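Local coordinates for protein sugar-binding transcriptional regulator, LacI family (Enterococcus faecalis, PDB 3CS3) that probably acts as a sugar-responsive transcriptional repressor of the LacI family, its ligand-binding domain coupling effector binding to DNA recognition, at residues Q97-N102 / K129-Q134; L123-E128 / I153-F158. All coordinates share one frame; numbering follows the deposited sequence.

Overall arrangement
Interaction 1 (97-102 with 129-134) lies at the junction of the two lobes of the periplasmic-binding-protein-like fold, where the chain leaves strand 95-100 of one lobe for helix 102-115 and meets the first turn of helix 131-146 in the other lobe. Interaction 2 (123-128 with 153-158) stays within the second lobe, pairing neighbouring strands of its parallel sheet and the residues that follow them. Both are largely buried, although Ile153, Gln155 and Glu128 give interaction 2 an exposed margin. Side-chain polar groups and water dominate the first; backbone hydrogen bonds and apolar packing dominate the second. They meet where Ser133 and Gln134 of the helix lie against Ser125-Glu128.

Interaction 1. Residues Q97-N102 / K129-Q134; sequences QVLLDN and KGYDSQ
Asp132 OD1 accepts two hydrogen bonds, from Asn102 ND2 at 2.9 Å and from water 1 at 2.7 Å. The amide N-H approaches from above the carboxylate, 62° out of its plane, and the bond is moderately bent at 151°. The amide and carboxylate planes are strongly inclined to each other, and the two side chains cross at about a right angle. Water 1 carries the link on to the main chain, accepting from Leu100 N at 3.1 Å. One carboxylate oxygen is thus joined directly to Asn102, at the start of helix 102-115, and through water 1 to Leu100, at the end of strand 95-100.

In the two-lobed periplasmic-binding-protein-like fold this is where the chain leaves strand 95-100 of the seven-strand sheet for helix 102-115, at the junction of the lobes beside the cleft where relatives bind their sugar. A glycerol, probably from the crystallisation liquor, is hydrogen-bonded to Asp132 OD2, consistent with a polar pocket here. Arg136 NH2 donates to Asn102 OD1 and forms a long, weak ion pair with Asp132 OD2.

Beside these polar groups, Tyr131 reaches back to the strand, its CG anti to the backbone N (chi1 168°). Leu99 CD1 meets the ring obliquely at Tyr131 CE2, 3.7 Å away, and lies equally near Tyr131 OH. Asn102 ND2 also approaches Tyr131 CE2, at 3.9 Å. Water 2 sits between the polar ends of these two residues, taking a weak hydrogen bond from Asn102 ND2 and bonded to Tyr131 OH at 3.3 Å.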
loop_
_atom_site.group_PDB
_atom_site.type_symbol
_atom_site.label_atom_id
_atom_site.label_comp_id
_atom_site.label_asym_id
_atom_site.label_seq_id
_atom_site.Cartn_x
_atom_site.Cartn_y
_atom_site.Cartn_z
ATOM N N GLN A 97 -16.301 7.550 16.632
ATOM C CA GLN A 97 -14.962 6.959 16.702
ATOM C C GLN A 97 -15.000 5.460 16.495
ATOM O O GLN A 97 -15.815 4.775 17.103
ATOM C CB GLN A 97 -14.323 7.206 18.068
ATOM C CG GLN A 97 -14.351 8.629 18.571
ATOM C CD GLN A 97 -14.204 8.709 20.086
ATOM O OE1 GLN A 97 -14.388 9.771 20.676
ATOM N NE2 GLN A 97 -13.871 7.584 20.721
ATOM N N VAL A 98 -14.122 4.947 15.638
ATOM C CA VAL A 98 -13.835 3.509 15.608
ATOM C C VAL A 98 -12.329 3.338 15.782
ATOM O O VAL A 98 -11.564 3.431 14.824
ATOM C CB VAL A 98 -14.340 2.787 14.324
ATOM C CG1 VAL A 98 -14.164 1.277 14.468
ATOM C CG2 VAL A 98 -15.800 3.099 14.055
ATOM N N LEU A 99 -11.915 3.099 17.021
ATOM C CA LEU A 99 -10.502 3.157 17.389
ATOM C C LEU A 99 -9.925 1.792 17.721
ATOM O O LEU A 99 -10.650 0.892 18.132
ATOM C CB LEU A 99 -10.317 4.090 18.586
ATOM C CG LEU A 99 -10.889 5.506 18.504
ATOM C CD1 LEU A 99 -10.594 6.256 19.785
ATOM C CD2 LEU A 99 -10.337 6.266 17.309
ATOM N N LEU A 100 -8.616 1.638 17.535
ATOM C CA LEU A 100 -7.931 0.446 18.020
ATOM C C LEU A 100 -7.854 0.496 19.536
ATOM O O LEU A 100 -7.721 1.569 20.126
ATOM C CB LEU A 100 -6.515 0.337 17.454
ATOM C CG LEU A 100 -6.322 0.235 15.944
ATOM C CD1 LEU A 100 -4.841 0.164 15.628
ATOM C CD2 LEU A 100 -7.054 -0.964 15.376
ATOM N N ASP A 101 -7.938 -0.672 20.161
ATOM C CA ASP A 101 -7.650 -0.803 21.579
ATOM C C ASP A 101 -6.131 -0.729 21.796
ATOM O O ASP A 101 -5.444 -1.753 21.914
ATOM C CB ASP A 101 -8.232 -2.115 22.102
ATOM C CG ASP A 101 -8.099 -2.260 23.602
ATOM O OD1 ASP A 101 -8.217 -1.246 24.327
ATOM O OD2 ASP A 101 -7.883 -3.403 24.050
ATOM N N ASN A 102 -5.620 0.501 21.822
ATOM C CA ASN A 102 -4.194 0.773 21.981
ATOM C C ASN A 102 -3.671 0.391 23.359
ATOM O O ASN A 102 -2.538 -0.067 23.493
ATOM C CB ASN A 102 -3.904 2.251 21.722
ATOM C CG ASN A 102 -4.136 2.653 20.282
ATOM O OD1 ASN A 102 -3.612 2.031 19.356
ATOM N ND2 ASN A 102 -4.916 3.708 20.087
ATOM N N LYS A 129 2.138 13.846 18.729
ATOM C CA LYS A 129 0.829 14.498 18.752
ATOM C C LYS A 129 -0.291 13.539 18.294
ATOM O O LYS A 129 -1.476 13.804 18.509
ATOM C CB LYS A 129 0.858 15.847 17.995
ATOM C CG LYS A 129 0.119 15.947 16.649
ATOM C CD LYS A 129 0.107 17.402 16.154
ATOM C CE LYS A 129 -1.292 17.877 15.732
ATOM N NZ LYS A 129 -1.709 17.466 14.355
ATOM N N GLY A 130 0.107 12.414 17.696
ATOM C CA GLY A 130 -0.820 11.366 17.269
ATOM C C GLY A 130 -1.341 10.528 18.422
ATOM O O GLY A 130 -0.562 9.980 19.205
ATOM N N TYR A 131 -2.666 10.426 18.506
ATOM C CA TYR A 131 -3.380 9.766 19.607
ATOM C C TYR A 131 -2.975 8.315 19.875
ATOM O O TYR A 131 -2.858 7.914 21.034
ATOM C CB TYR A 131 -4.888 9.862 19.353
ATOM C CG TYR A 131 -5.774 8.998 20.224
ATOM C CD1 TYR A 131 -6.164 9.428 21.491
ATOM C CD2 TYR A 131 -6.255 7.770 19.765
ATOM C CE1 TYR A 131 -6.984 8.650 22.292
ATOM C CE2 TYR A 131 -7.074 6.980 20.562
ATOM C CZ TYR A 131 -7.438 7.430 21.823
ATOM O OH TYR A 131 -8.250 6.658 22.621
ATOM N N ASP A 132 -2.772 7.542 18.807
ATOM C CA ASP A 132 -2.481 6.110 18.909
ATOM C C ASP A 132 -1.160 5.842 19.603
ATOM O O ASP A 132 -1.050 4.903 20.392
ATOM C CB ASP A 132 -2.458 5.454 17.525
ATOM C CG ASP A 132 -3.847 5.102 17.008
ATOM O OD1 ASP A 132 -4.860 5.377 17.690
ATOM O OD2 ASP A 132 -3.918 4.531 15.904
ATOM N N SER A 133 -0.168 6.673 19.291
ATOM C CA SER A 133 1.144 6.604 19.912
ATOM C C SER A 133 1.092 7.071 21.372
ATOM O O SER A 133 1.717 6.451 22.230
ATOM C CB SER A 133 2.154 7.424 19.109
ATOM O OG SER A 133 3.463 7.226 19.599
ATOM N N GLN A 134 0.335 8.145 21.639
ATOM C CA GLN A 134 0.106 8.668 22.998
ATOM C C GLN A 134 -0.458 7.620 23.954
ATOM O O GLN A 134 0.050 7.449 25.060
ATOM C CB GLN A 134 -0.858 9.850 22.969
ATOM C CG GLN A 134 -0.291 11.143 22.422
ATOM C CD GLN A 134 -1.347 12.228 22.265
ATOM O OE1 GLN A 134 -2.552 11.977 22.392
ATOM N NE2 GLN A 134 -0.899 13.444 21.982
HETATM O O HOH W 1 -6.968 4.095 16.625
HETATM O O HOH W 2 -6.813 3.729 22.837
#

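Interaction 2. Residues L123-E128 / I153-F158; sequences LLSGPE and IIQGDF
Ile154 N donates to Leu123 O over 2.8 Å, an almost straight bond at 168°, and Ile154 O in turn accepts from Ser125 N over 3.0 Å. Ile154 thus uses both its N-H and its carbonyl on the neighbouring strand, reaching residues two apart, as parallel pairing requires. Ser125 OG turns forward along its own chain and donates to Gly126 O, in the carbonyl plane and on a lone pair.

The Gln155 side chain leaves anti to the backbone N and then bends at chi2 (70°), which brings CD back over the 123-128 segment. Gln155 NE2 is 2.7 Å from Gly126 O, but the angle is poor for a hydrogen bond, and Glu128 N, also close to this amide nitrogen, is another donor. The Glu128 side chain crosses that of Gln155 at about a right angle.

Apolar contacts flank the strands. The Leu123 and Ile153 side chains cross obliquely, Leu123 CD1 lying 4.1 Å from Ile153 CG1, on the face covered by helix 131-146. On the other face Leu124 CD1 lies 4.2 Å from Ile154 CG2, with Ala166 of helix 160-170 against both residues. Further along, the Phe158 ring takes two CH groups over one face: Gly126 CA is 3.9 Å from its centroid, and Pro127 CD comes within 3.6 Å of Phe158 CD2. Gly126 has no side chain, and its CA sits over the ring, 14° off the normal. Tyr18 meets the same ring, and a glycerol, probably from the crystallisation liquor, lies nearby.

Strand 121-125, helix 131-146 and strand 151-155 form a beta-alpha-beta crossover of the four-strand parallel sheet, the unit on which such alpha/beta lobes of the periplasmic-binding-protein-like fold are built.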
loop_
_atom_site.group_PDB
_atom_site.type_symbol
_atom_site.label_atom_id
_atom_site.label_comp_id
_atom_site.label_asym_id
_atom_site.label_seq_id
_atom_site.Cartn_x
_atom_site.Cartn_y
_atom_site.Cartn_z
ATOM N N LEU A 123 11.458 2.162 23.261
ATOM C CA LEU A 123 10.108 2.396 22.767
ATOM C C LEU A 123 10.155 3.256 21.518
ATOM O O LEU A 123 10.267 4.478 21.598
ATOM C CB LEU A 123 9.221 3.045 23.844
ATOM C CG LEU A 123 9.008 2.323 25.186
ATOM C CD1 LEU A 123 8.381 3.268 26.210
ATOM C CD2 LEU A 123 8.160 1.054 25.042
ATOM N N LEU A 124 10.090 2.602 20.361
ATOM C CA LEU A 124 10.083 3.295 19.078
ATOM C C LEU A 124 8.647 3.719 18.771
ATOM O O LEU A 124 7.809 2.907 18.364
ATOM C CB LEU A 124 10.671 2.390 17.986
ATOM C CG LEU A 124 10.825 2.865 16.534
ATOM C CD1 LEU A 124 11.318 4.313 16.410
ATOM C CD2 LEU A 124 11.744 1.902 15.779
ATOM N N SER A 125 8.368 4.996 19.005
ATOM C CA SER A 125 7.017 5.510 18.911
ATOM C C SER A 125 6.761 6.136 17.554
ATOM O O SER A 125 7.694 6.358 16.783
ATOM C CB SER A 125 6.745 6.529 20.028
ATOM O OG SER A 125 7.458 7.731 19.816
ATOM N N GLY A 126 5.489 6.405 17.266
ATOM C CA GLY A 126 5.116 7.233 16.131
ATOM C C GLY A 126 5.095 8.694 16.550
ATOM O O GLY A 126 5.749 9.070 17.527
ATOM N N PRO A 127 4.337 9.530 15.816
ATOM C CA PRO A 127 4.215 10.966 16.074
ATOM C C PRO A 127 3.638 11.229 17.459
ATOM O O PRO A 127 2.651 10.598 17.845
ATOM C CB PRO A 127 3.238 11.434 14.991
ATOM C CG PRO A 127 3.321 10.389 13.934
ATOM C CD PRO A 127 3.523 9.117 14.661
ATOM N N GLU A 128 4.260 12.144 18.198
ATOM C CA GLU A 128 3.893 12.384 19.593
ATOM C C GLU A 128 2.555 13.105 19.754
ATOM O O GLU A 128 1.908 12.967 20.788
ATOM C CB GLU A 128 5.019 13.091 20.368
ATOM C CG GLU A 128 5.231 14.567 20.046
ATOM C CD GLU A 128 6.195 15.236 21.012
ATOM O OE1 GLU A 128 7.424 15.085 20.835
ATOM O OE2 GLU A 128 5.721 15.919 21.946
ATOM N N ILE A 153 12.494 6.422 25.070
ATOM C CA ILE A 153 11.518 6.715 24.026
ATOM C C ILE A 153 12.244 7.296 22.819
ATOM O O ILE A 153 12.920 8.321 22.925
ATOM C CB ILE A 153 10.438 7.718 24.523
ATOM C CG1 ILE A 153 9.625 7.105 25.666
ATOM C CG2 ILE A 153 9.521 8.161 23.373
ATOM C CD1 ILE A 153 8.788 8.099 26.437
ATOM N N ILE A 154 12.110 6.628 21.674
ATOM C CA ILE A 154 12.728 7.092 20.435
ATOM C C ILE A 154 11.646 7.489 19.447
ATOM O O ILE A 154 10.791 6.680 19.092
ATOM C CB ILE A 154 13.672 6.032 19.841
ATOM C CG1 ILE A 154 14.812 5.759 20.819
ATOM C CG2 ILE A 154 14.245 6.489 18.498
ATOM C CD1 ILE A 154 15.271 4.358 20.806
ATOM N N GLN A 155 11.695 8.752 19.027
ATOM C CA GLN A 155 10.689 9.351 18.158
ATOM C C GLN A 155 10.801 8.852 16.718
ATOM O O GLN A 155 11.884 8.863 16.128
ATOM C CB GLN A 155 10.814 10.879 18.199
ATOM C CG GLN A 155 9.596 11.641 17.679
ATOM C CD GLN A 155 8.383 11.537 18.596
ATOM O OE1 GLN A 155 8.483 11.689 19.817
ATOM N NE2 GLN A 155 7.226 11.289 18.002
ATOM N N GLY A 156 9.673 8.396 16.179
ATOM C CA GLY A 156 9.539 8.029 14.767
ATOM C C GLY A 156 8.277 8.669 14.227
ATOM O O GLY A 156 7.713 9.557 14.865
ATOM N N ASP A 157 7.825 8.227 13.057
ATOM C CA ASP A 157 6.649 8.832 12.420
ATOM C C ASP A 157 5.706 7.816 11.767
ATOM O O ASP A 157 4.934 8.166 10.863
ATOM C CB ASP A 157 7.070 9.924 11.419
ATOM C CG ASP A 157 8.096 9.437 10.395
ATOM O OD1 ASP A 157 8.163 8.222 10.125
ATOM O OD2 ASP A 157 8.834 10.284 9.847
ATOM N N PHE A 158 5.794 6.569 12.237
ATOM C CA PHE A 158 5.044 5.401 11.733
ATOM C C PHE A 158 5.533 4.849 10.385
ATOM O O PHE A 158 5.082 3.789 9.947
ATOM C CB PHE A 158 3.520 5.636 11.712
ATOM C CG PHE A 158 2.852 5.502 13.057
ATOM C CD1 PHE A 158 3.280 4.549 13.986
ATOM C CD2 PHE A 158 1.757 6.301 13.377
ATOM C CE1 PHE A 158 2.644 4.422 15.228
ATOM C CE2 PHE A 158 1.117 6.181 14.614
ATOM C CZ PHE A 158 1.560 5.235 15.538
#